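Local coordinates for major capsid protein (Faustovirus, PDB 5J7O), which probably builds the icosahedral protein shell of this large double-stranded DNA virus as a trimer of double jelly-roll subunits, at residues Q464-D467 with W468-T472. Numbering follows the deposited sequence.
Sequences QWRD and WHHLT
W468 folds back over the end of the short helix 464-467, its indole edge lined by two backbone carbonyls. Its CB lies 3.4 Å from Q464 O; farther out, CD1 comes within 3.6 Å of W465 O, so the polarised C-H rim of the pyrrole ring faces both oxygens near its plane. Next along that rim, NE1 donates to E179 O, and the side chain packs on I207 of helix 203-212. Indole suits this place, joining a nonpolar ring to an N-H and a weakly polar C-H. With CG between the backbone N and the carbonyl carbon (chi1 77°), the ring swings back along the helix, and H469 CB lies over one face. The main chain adds a weak bond from W468 N to Q464 O and a bond of 3.1 Å from H470 N to D467 O. The imidazole of H470 offers a C-H edge to the helix, CD2 3.1 Å from R466 O. Beside it, R466 grips D467 side-on: NE and NH2 both reach OD1, with NE at 3.0 Å, while N476 takes NH2 and N461 holds OD2. The turn thus probably meets its buried carbonyls partly with weakly polar ring edges, while arginine and aspartate offset each other's charge.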
# COMPACT_ATOMS: atom_id res chain seq x y z
N GLN B 464 3.27 -24.57 -7.06
CA GLN B 464 4.66 -24.23 -7.34
C GLN B 464 4.76 -22.91 -8.10
O GLN B 464 5.73 -22.16 -7.92
CB GLN B 464 5.33 -25.34 -8.14
CG GLN B 464 6.81 -25.09 -8.40
CD GLN B 464 7.32 -25.72 -9.68
OE1 GLN B 464 8.51 -25.66 -9.99
NE2 GLN B 464 6.41 -26.33 -10.43
N TRP B 465 3.77 -22.61 -8.95
CA TRP B 465 3.75 -21.34 -9.66
C TRP B 465 3.82 -20.15 -8.71
O TRP B 465 4.26 -19.07 -9.12
CB TRP B 465 2.48 -21.24 -10.51
CG TRP B 465 1.22 -21.17 -9.69
CD1 TRP B 465 0.48 -22.22 -9.23
CD2 TRP B 465 0.55 -19.99 -9.24
NE1 TRP B 465 -0.60 -21.77 -8.52
CE2 TRP B 465 -0.58 -20.40 -8.51
CE3 TRP B 465 0.81 -18.62 -9.38
CZ2 TRP B 465 -1.46 -19.49 -7.92
CZ3 TRP B 465 -0.07 -17.72 -8.80
CH2 TRP B 465 -1.18 -18.16 -8.08
N ARG B 466 3.40 -20.33 -7.46
CA ARG B 466 3.40 -19.28 -6.45
C ARG B 466 4.47 -19.47 -5.38
O ARG B 466 5.09 -18.50 -4.95
CB ARG B 466 2.02 -19.21 -5.78
CG ARG B 466 1.87 -18.13 -4.73
CD ARG B 466 0.68 -18.43 -3.84
NE ARG B 466 0.92 -19.59 -2.98
CZ ARG B 466 -0.02 -20.22 -2.29
NH1 ARG B 466 -1.28 -19.81 -2.35
NH2 ARG B 466 0.30 -21.26 -1.54
N ASP B 467 4.70 -20.71 -4.94
CA ASP B 467 5.57 -20.98 -3.81
C ASP B 467 7.06 -20.97 -4.15
O ASP B 467 7.88 -21.03 -3.24
CB ASP B 467 5.23 -22.33 -3.18
CG ASP B 467 3.85 -22.36 -2.56
OD1 ASP B 467 3.27 -21.27 -2.34
OD2 ASP B 467 3.34 -23.47 -2.30
N TRP B 468 7.42 -20.89 -5.44
CA TRP B 468 8.81 -21.11 -5.82
C TRP B 468 9.74 -20.04 -5.23
O TRP B 468 10.90 -20.34 -4.91
CB TRP B 468 8.95 -21.16 -7.34
CG TRP B 468 8.89 -19.83 -8.01
CD1 TRP B 468 7.78 -19.19 -8.48
CD2 TRP B 468 10.00 -18.97 -8.30
NE1 TRP B 468 8.12 -17.98 -9.04
CE2 TRP B 468 9.48 -17.82 -8.94
CE3 TRP B 468 11.37 -19.05 -8.08
CZ2 TRP B 468 10.29 -16.77 -9.36
CZ3 TRP B 468 12.18 -18.01 -8.49
CH2 TRP B 468 11.63 -16.88 -9.13
N HIS B 469 9.27 -18.81 -5.09
CA HIS B 469 10.10 -17.74 -4.54
C HIS B 469 9.91 -17.56 -3.04
O HIS B 469 10.66 -16.79 -2.43
CB HIS B 469 9.82 -16.42 -5.27
CG HIS B 469 8.41 -15.93 -5.13
ND1 HIS B 469 8.00 -15.15 -4.07
CD2 HIS B 469 7.33 -16.10 -5.91
CE1 HIS B 469 6.72 -14.86 -4.21
NE2 HIS B 469 6.28 -15.43 -5.32
N HIS B 470 8.94 -18.24 -2.43
CA HIS B 470 8.75 -18.14 -0.99
C HIS B 470 9.82 -18.94 -0.26
O HIS B 470 10.20 -20.03 -0.67
CB HIS B 470 7.37 -18.64 -0.60
CG HIS B 470 6.26 -17.69 -0.93
ND1 HIS B 470 5.79 -16.76 -0.03
CD2 HIS B 470 5.53 -17.52 -2.06
CE1 HIS B 470 4.81 -16.06 -0.59
NE2 HIS B 470 4.64 -16.51 -1.82
N LEU B 471 10.30 -18.38 0.85
CA LEU B 471 11.34 -19.01 1.66
C LEU B 471 10.78 -19.73 2.88
O LEU B 471 11.56 -20.15 3.75
CB LEU B 471 12.37 -17.97 2.09
CG LEU B 471 13.09 -17.24 0.96
CD1 LEU B 471 14.13 -16.26 1.50
CD2 LEU B 471 13.73 -18.23 -0.00
N THR B 472 9.46 -19.89 2.97
CA THR B 472 8.82 -20.63 4.04
C THR B 472 7.98 -21.76 3.45
O THR B 472 7.90 -21.94 2.24
CB THR B 472 7.93 -19.72 4.90
OG1 THR B 472 6.87 -19.19 4.09
CG2 THR B 472 8.73 -18.58 5.48